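Local structure of acetylene hydratase (Pelobacter acetylenicus, 2E7Z) at residues A[323-335]-A[464-476]. The protein catalyses the hydration of acetylene to acetaldehyde, a non-redox reaction, with a tungsten bis(molybdopterin guanine dinucleotide) cofactor and a [4Fe-4S] cluster. Sequence-based numbering, arbitrary orientation.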
ATOM      1  N   ILE A 323       8.835  12.578 -11.544  1.00 16.04           N
ATOM      2  CA  ILE A 323       8.085  13.789 -11.289  1.00 15.97           C
ATOM      3  C   ILE A 323       7.722  13.847  -9.799  1.00 15.00           C
ATOM      4  O   ILE A 323       7.266  12.835  -9.244  1.00 15.12           O
ATOM      5  CB  ILE A 323       6.781  13.762 -12.114  1.00 16.62           C
ATOM      6  CG1 ILE A 323       7.080  13.739 -13.626  1.00 19.01           C
ATOM      7  CG2 ILE A 323       5.883  14.908 -11.732  1.00 17.85           C
ATOM      8  CD1 ILE A 323       8.035  14.808 -14.120  1.00 22.12           C
ATOM      9  N   LEU A 324       7.926  15.003  -9.167  1.00 14.30           N
ATOM     10  CA  LEU A 324       7.600  15.173  -7.736  1.00 14.17           C
ATOM     11  C   LEU A 324       6.178  15.704  -7.629  1.00 13.68           C
ATOM     12  O   LEU A 324       5.896  16.792  -8.143  1.00 15.01           O
ATOM     13  CB  LEU A 324       8.595  16.116  -7.053  1.00 14.67           C
ATOM     14  CG  LEU A 324      10.056  15.694  -7.137  1.00 16.40           C
ATOM     15  CD1 LEU A 324      10.898  16.661  -6.338  1.00 17.47           C
ATOM     16  CD2 LEU A 324      10.265  14.281  -6.628  1.00 17.39           C
ATOM     17  N   GLY A 325       5.292  14.955  -6.959  1.00 13.16           N
ATOM     18  CA  GLY A 325       3.862  15.305  -6.916  1.00 13.18           C
ATOM     19  C   GLY A 325       3.534  16.451  -5.977  1.00 12.91           C
ATOM     20  O   GLY A 325       4.399  17.049  -5.346  1.00 13.04           O
ATOM     21  N   ALA A 326       2.251  16.756  -5.893  1.00 12.42           N
ATOM     22  CA  ALA A 326       1.764  17.906  -5.159  1.00 11.76           C
ATOM     23  C   ALA A 326       0.272  17.706  -4.980  1.00 11.76           C
ATOM     24  O   ALA A 326      -0.337  16.964  -5.764  1.00 12.20           O
ATOM     25  CB  ALA A 326       1.969  19.165  -5.982  1.00 11.90           C
ATOM     26  N   PRO A 327      -0.340  18.441  -4.032  1.00 11.50           N
ATOM     27  CA  PRO A 327      -1.803  18.566  -4.061  1.00 11.40           C
ATOM     28  C   PRO A 327      -2.240  19.058  -5.441  1.00 10.93           C
ATOM     29  O   PRO A 327      -1.547  19.887  -6.041  1.00 11.64           O
ATOM     30  CB  PRO A 327      -2.092  19.598  -2.967  1.00 11.38           C
ATOM     31  CG  PRO A 327      -0.906  19.488  -2.007  1.00 11.14           C
ATOM     32  CD  PRO A 327       0.264  19.268  -2.963  1.00 11.33           C
ATOM     33  N   HIS A 328      -3.348  18.541  -5.965  1.00 11.09           N
ATOM     34  CA  HIS A 328      -3.717  18.883  -7.339  1.00 10.76           C
ATOM     35  C   HIS A 328      -3.985  20.385  -7.439  1.00 11.98           C
ATOM     36  O   HIS A 328      -4.702  20.949  -6.603  1.00 12.17           O
ATOM     37  CB  HIS A 328      -4.961  18.098  -7.749  1.00 10.41           C
ATOM     38  CG  HIS A 328      -5.211  18.078  -9.226  1.00 11.08           C
ATOM     39  ND1 HIS A 328      -5.541  19.206  -9.959  1.00 10.94           N
ATOM     40  CD2 HIS A 328      -5.176  17.053 -10.110  1.00  9.88           C
ATOM     41  CE1 HIS A 328      -5.715  18.861 -11.227  1.00 12.36           C
ATOM     42  NE2 HIS A 328      -5.494  17.564 -11.343  1.00 11.64           N
ATOM     43  N   SER A 329      -3.383  21.040  -8.434  1.00 11.91           N
ATOM     44  CA  SER A 329      -3.464  22.490  -8.546  1.00 12.45           C
ATOM     45  C   SER A 329      -4.867  23.027  -8.782  1.00 13.18           C
ATOM     46  O   SER A 329      -5.123  24.193  -8.494  1.00 13.53           O
ATOM     47  CB  SER A 329      -2.520  23.003  -9.663  1.00 12.11           C
ATOM     48  OG  SER A 329      -2.927  22.454 -10.912  1.00 14.24           O
ATOM     49  N   ASP A 330      -5.780  22.189  -9.280  1.00 12.50           N
ATOM     50  CA  ASP A 330      -7.131  22.652  -9.672  1.00 13.37           C
ATOM     51  C   ASP A 330      -8.147  22.475  -8.535  1.00 12.71           C
ATOM     52  O   ASP A 330      -9.275  22.956  -8.662  1.00 13.93           O
ATOM     53  CB  ASP A 330      -7.691  21.805 -10.835  1.00 14.98           C
ATOM     54  CG  ASP A 330      -7.010  22.048 -12.175  1.00 16.38           C
ATOM     55  OD1 ASP A 330      -6.357  23.109 -12.387  1.00 20.56           O
ATOM     56  OD2 ASP A 330      -7.172  21.142 -13.036  1.00 19.61           O
ATOM     57  N   LEU A 331      -7.779  21.774  -7.458  1.00 11.07           N
ATOM     58  CA  LEU A 331      -8.751  21.241  -6.485  1.00  9.51           C
ATOM     59  C   LEU A 331      -8.472  21.725  -5.062  1.00  9.07           C
ATOM     60  O   LEU A 331      -7.334  22.113  -4.744  1.00 11.29           O
ATOM     61  CB  LEU A 331      -8.708  19.697  -6.515  1.00  9.85           C
ATOM     62  CG  LEU A 331      -8.784  19.011  -7.870  1.00 10.33           C
ATOM     63  CD1 LEU A 331      -8.629  17.487  -7.701  1.00 11.22           C
ATOM     64  CD2 LEU A 331     -10.116  19.378  -8.552  1.00 11.28           C
ATOM     65  N   VAL A 332      -9.489  21.698  -4.204  1.00  9.61           N
ATOM     66  CA  VAL A 332      -9.252  21.942  -2.781  1.00  9.12           C
ATOM     67  C   VAL A 332      -8.459  20.768  -2.229  1.00  9.45           C
ATOM     68  O   VAL A 332      -8.888  19.635  -2.346  1.00  8.95           O
ATOM     69  CB  VAL A 332     -10.563  22.095  -1.996  1.00 10.05           C
ATOM     70  CG1 VAL A 332     -10.274  22.299  -0.519  1.00 11.85           C
ATOM     71  CG2 VAL A 332     -11.372  23.267  -2.559  1.00 10.74           C
ATOM     72  N   PRO A 333      -7.265  21.011  -1.667  1.00  9.76           N
ATOM     73  CA  PRO A 333      -6.457  19.858  -1.193  1.00  9.41           C
ATOM     74  C   PRO A 333      -7.181  18.984  -0.162  1.00  9.23           C
ATOM     75  O   PRO A 333      -7.802  19.483   0.791  1.00  9.52           O
ATOM     76  CB  PRO A 333      -5.187  20.516  -0.602  1.00  9.34           C
ATOM     77  CG  PRO A 333      -5.103  21.797  -1.361  1.00 10.43           C
ATOM     78  CD  PRO A 333      -6.549  22.278  -1.481  1.00  9.45           C
ATOM     79  N   ILE A 334      -7.053  17.678  -0.345  1.00  7.55           N
ATOM     80  CA  ILE A 334      -7.544  16.734   0.662  1.00  8.17           C
ATOM     81  C   ILE A 334      -6.890  17.072   2.015  1.00  7.85           C
ATOM     82  O   ILE A 334      -7.535  17.014   3.064  1.00  7.63           O
ATOM     83  CB  ILE A 334      -7.210  15.316   0.230  1.00  7.89           C
ATOM     84  CG1 ILE A 334      -8.128  14.902  -0.942  1.00  9.38           C
ATOM     85  CG2 ILE A 334      -7.301  14.324   1.390  1.00  8.53           C
ATOM     86  CD1 ILE A 334      -7.752  13.570  -1.609  1.00 10.83           C
ATOM     87  N   SER A 335      -5.602  17.441   1.984  1.00  8.32           N
ATOM     88  CA  SER A 335      -4.897  17.764   3.205  1.00  9.31           C
ATOM     89  C   SER A 335      -5.572  18.873   3.978  1.00  8.93           C
ATOM     90  O   SER A 335      -5.571  18.833   5.205  1.00 10.12           O
ATOM     91  CB  SER A 335      -3.465  18.241   2.896  1.00  9.10           C
ATOM     92  OG  SER A 335      -2.730  17.211   2.238  1.00 10.13           O
ATOM     93  N   VAL A 464     -16.538   9.338  -8.961  1.00  7.72           N
ATOM     94  CA  VAL A 464     -15.291   9.666  -8.257  1.00  7.69           C
ATOM     95  C   VAL A 464     -14.563  10.791  -8.968  1.00  7.55           C
ATOM     96  O   VAL A 464     -14.420  10.770 -10.191  1.00  8.30           O
ATOM     97  CB  VAL A 464     -14.318   8.440  -8.192  1.00  9.01           C
ATOM     98  CG1 VAL A 464     -13.023   8.818  -7.456  1.00  9.74           C
ATOM     99  CG2 VAL A 464     -14.957   7.253  -7.503  1.00  9.51           C
ATOM    100  N   VAL A 465     -14.117  11.770  -8.184  1.00  7.28           N
ATOM    101  CA  VAL A 465     -13.100  12.703  -8.643  1.00  8.13           C
ATOM    102  C   VAL A 465     -11.774  12.268  -8.037  1.00  7.29           C
ATOM    103  O   VAL A 465     -11.672  12.071  -6.829  1.00  7.54           O
ATOM    104  CB  VAL A 465     -13.433  14.155  -8.196  1.00  9.05           C
ATOM    105  CG1 VAL A 465     -12.225  15.105  -8.360  1.00  9.88           C
ATOM    106  CG2 VAL A 465     -14.632  14.681  -8.976  1.00  9.43           C
ATOM    107  N   GLN A 466     -10.763  12.139  -8.892  1.00  8.67           N
ATOM    108  CA  GLN A 466      -9.404  11.815  -8.438  1.00  8.28           C
ATOM    109  C   GLN A 466      -8.548  13.077  -8.449  1.00  8.98           C
ATOM    110  O   GLN A 466      -8.943  14.085  -9.034  1.00 10.53           O
ATOM    111  CB  GLN A 466      -8.792  10.784  -9.382  1.00  9.56           C
ATOM    112  CG  GLN A 466      -9.510   9.449  -9.271  1.00  9.57           C
ATOM    113  CD  GLN A 466      -8.759   8.309  -9.924  1.00 11.94           C
ATOM    114  OE1 GLN A 466      -8.236   8.467 -11.018  1.00 14.94           O
ATOM    115  NE2 GLN A 466      -8.714   7.144  -9.254  1.00 13.02           N
ATOM    116  N   PRO A 467      -7.340  13.028  -7.853  1.00  8.91           N
ATOM    117  CA  PRO A 467      -6.724  11.861  -7.204  1.00  9.09           C
ATOM    118  C   PRO A 467      -7.098  11.693  -5.733  1.00  9.00           C
ATOM    119  O   PRO A 467      -7.291  12.688  -5.027  1.00  9.77           O
ATOM    120  CB  PRO A 467      -5.227  12.164  -7.325  1.00  9.08           C
ATOM    121  CG  PRO A 467      -5.153  13.693  -7.225  1.00 10.17           C
ATOM    122  CD  PRO A 467      -6.420  14.182  -7.938  1.00  9.06           C
ATOM    123  N   ASN A 468      -7.202  10.438  -5.288  1.00  8.90           N
ATOM    124  CA  ASN A 468      -7.472  10.153  -3.884  1.00  8.23           C
ATOM    125  C   ASN A 468      -6.303   9.651  -3.062  1.00  9.25           C
ATOM    126  O   ASN A 468      -6.443   9.328  -1.879  1.00  9.13           O
ATOM    127  CB  ASN A 468      -8.681   9.265  -3.815  1.00  8.46           C
ATOM    128  CG  ASN A 468      -9.912  10.017  -4.293  1.00  8.05           C
ATOM    129  OD1 ASN A 468     -10.484   9.723  -5.352  1.00 10.99           O
ATOM    130  ND2 ASN A 468     -10.261  11.068  -3.558  1.00  6.30           N
ATOM    131  N   TRP A 469      -5.138   9.659  -3.712  1.00  8.35           N
ATOM    132  CA  TRP A 469      -3.865   9.685  -3.009  1.00  8.92           C
ATOM    133  C   TRP A 469      -3.274  11.038  -3.354  1.00  8.69           C
ATOM    134  O   TRP A 469      -2.904  11.292  -4.510  1.00  9.26           O
ATOM    135  CB  TRP A 469      -2.945   8.564  -3.494  1.00  9.42           C
ATOM    136  CG  TRP A 469      -3.237   7.191  -2.908  1.00  8.42           C
ATOM    137  CD1 TRP A 469      -3.883   6.906  -1.742  1.00  8.45           C
ATOM    138  CD2 TRP A 469      -2.830   5.936  -3.462  1.00  8.95           C
ATOM    139  NE1 TRP A 469      -3.903   5.545  -1.536  1.00  9.52           N
ATOM    140  CE2 TRP A 469      -3.272   4.927  -2.585  1.00  8.91           C
ATOM    141  CE3 TRP A 469      -2.156   5.566  -4.635  1.00 11.20           C
ATOM    142  CZ2 TRP A 469      -3.058   3.579  -2.837  1.00 10.07           C
ATOM    143  CZ3 TRP A 469      -1.951   4.224  -4.879  1.00 10.89           C
ATOM    144  CH2 TRP A 469      -2.389   3.250  -3.989  1.00 11.63           C
ATOM    145  N   GLU A 470      -3.228  11.913  -2.359  1.00  8.31           N
ATOM    146  CA  GLU A 470      -2.799  13.285  -2.607  1.00  9.13           C
ATOM    147  C   GLU A 470      -1.322  13.324  -2.897  1.00  9.06           C
ATOM    148  O   GLU A 470      -0.494  12.879  -2.087  1.00  9.90           O
ATOM    149  CB  GLU A 470      -3.189  14.164  -1.429  1.00  8.96           C
ATOM    150  CG  GLU A 470      -2.794  15.632  -1.614  1.00  9.98           C
ATOM    151  CD  GLU A 470      -3.893  16.622  -1.230  1.00  9.47           C
ATOM    152  OE1 GLU A 470      -4.861  16.769  -2.004  1.00 10.27           O
ATOM    153  OE2 GLU A 470      -3.784  17.286  -0.171  1.00  9.84           O
ATOM    154  N   GLY A 471      -1.003  13.842  -4.076  1.00  9.12           N
ATOM    155  CA  GLY A 471       0.371  13.774  -4.593  1.00 10.02           C
ATOM    156  C   GLY A 471       0.323  13.397  -6.064  1.00 10.12           C
ATOM    157  O   GLY A 471       1.064  13.940  -6.880  1.00 10.50           O
ATOM    158  N   ILE A 472      -0.588  12.505  -6.435  1.00 10.28           N
ATOM    159  CA  ILE A 472      -0.675  12.108  -7.838  1.00 10.52           C
ATOM    160  C   ILE A 472      -1.008  13.355  -8.667  1.00 10.59           C
ATOM    161  O   ILE A 472      -1.962  14.048  -8.356  1.00 11.03           O
ATOM    162  CB  ILE A 472      -1.751  11.034  -8.053  1.00 10.24           C
ATOM    163  CG1 ILE A 472      -1.461   9.794  -7.208  1.00 11.18           C
ATOM    164  CG2 ILE A 472      -1.830  10.642  -9.545  1.00 10.31           C
ATOM    165  CD1 ILE A 472      -2.566   8.722  -7.292  1.00 12.64           C
ATOM    166  N   PRO A 473      -0.182  13.672  -9.681  1.00 12.10           N
ATOM    167  CA  PRO A 473      -0.341  14.930 -10.402  1.00 12.33           C
ATOM    168  C   PRO A 473      -1.394  14.925 -11.532  1.00 12.40           C
ATOM    169  O   PRO A 473      -1.253  15.673 -12.498  1.00 13.40           O
ATOM    170  CB  PRO A 473       1.059  15.165 -10.978  1.00 13.36           C
ATOM    171  CG  PRO A 473       1.587  13.809 -11.210  1.00 14.18           C
ATOM    172  CD  PRO A 473       1.022  12.933 -10.120  1.00 12.45           C
ATOM    173  N   PHE A 474      -2.422  14.092 -11.417  1.00 11.69           N
ATOM    174  CA  PHE A 474      -3.547  14.135 -12.335  1.00 11.74           C
ATOM    175  C   PHE A 474      -4.704  13.450 -11.658  1.00 11.90           C
ATOM    176  O   PHE A 474      -4.525  12.715 -10.677  1.00 11.92           O
ATOM    177  CB  PHE A 474      -3.226  13.396 -13.643  1.00 12.94           C
ATOM    178  CG  PHE A 474      -2.994  11.923 -13.459  1.00 12.95           C
ATOM    179  CD1 PHE A 474      -1.731  11.442 -13.142  1.00 13.96           C
ATOM    180  CD2 PHE A 474      -4.036  11.012 -13.603  1.00 13.69           C
ATOM    181  CE1 PHE A 474      -1.526  10.084 -12.966  1.00 15.15           C
ATOM    182  CE2 PHE A 474      -3.834   9.650 -13.411  1.00 16.25           C
ATOM    183  CZ  PHE A 474      -2.567   9.190 -13.092  1.00 17.02           C
ATOM    184  N   GLY A 475      -5.891  13.670 -12.205  1.00 10.94           N
ATOM    185  CA  GLY A 475      -7.060  12.901 -11.772  1.00 11.06           C
ATOM    186  C   GLY A 475      -7.837  12.418 -12.972  1.00 11.02           C
ATOM    187  O   GLY A 475      -8.036  13.178 -13.920  1.00 12.56           O
ATOM    188  N   ASN A 476      -8.247  11.152 -12.941  1.00 10.66           N
ATOM    189  CA  ASN A 476      -9.248  10.627 -13.882  1.00 11.17           C
ATOM    190  C   ASN A 476     -10.643  10.675 -13.281  1.00 10.65           C
ATOM    191  O   ASN A 476     -10.845  10.281 -12.139  1.00 12.38           O
ATOM    192  CB  ASN A 476      -8.923   9.178 -14.272  1.00 10.82           C
ATOM    193  CG  ASN A 476      -7.653   9.067 -15.105  1.00 12.31           C
ATOM    194  OD1 ASN A 476      -6.825   8.178 -14.895  1.00 14.23           O
ATOM    195  ND2 ASN A 476      -7.479   9.992 -16.021  1.00 12.53           N
TER
HETATM  196  O   HOH W   1      -2.532  15.323  -5.920  1.00  8.86           O
HETATM  197  O   HOH W   2      -4.840  16.334  -4.658  1.00  9.66           O
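Glu470 extends from its backbone with CG opposite the backbone N (chi1 -179°) and then bends at chi2, which delivers its carboxylate to the first turn of helix 334-337, just beyond the N-cap residue Pro333. Ile334 N donates to Glu470 OE1 on the syn side at 2.9 Å. Glu470 OE2 takes two bonds from Ser335: the backbone N comes from above the carboxylate plane, whereas OG reaches the anti side at 2.6 Å. Ser335 OG in turn accepts from His382 N. A water donates to OE1 and accepts from His328 N, giving OE1 two partners, like OE2. Ile334 runs antiparallel alongside Glu470 and lays CD1 against Pro467 O (3.6 Å).

The His328 side chain is roughly perpendicular to that of Pro467, its CD2 3.8 Å from Pro467 CD. Asp330 N meets His328 ND1 in the ring plane and NE2 donates to Tyr537 O, which fixes the ring's rotation. Leu331 CD1 comes within 4.0 Å of Pro467 CD; the peptide bond before this proline is cis. Where Ala326 passes Gly471, Ala326 N donates to Gly471 O (3.2 Å), and a second water joins Ala326 O to Gly471 N and Ile472 O.

The contact ties the segment leaving strand 322-324 to the 464-476 loop, whose Asn468 side chain lies about 5 Å from that of cofactor-binding Ile110. The N-H and O-H donors around the buried Glu470 carboxylate would probably favour the anion.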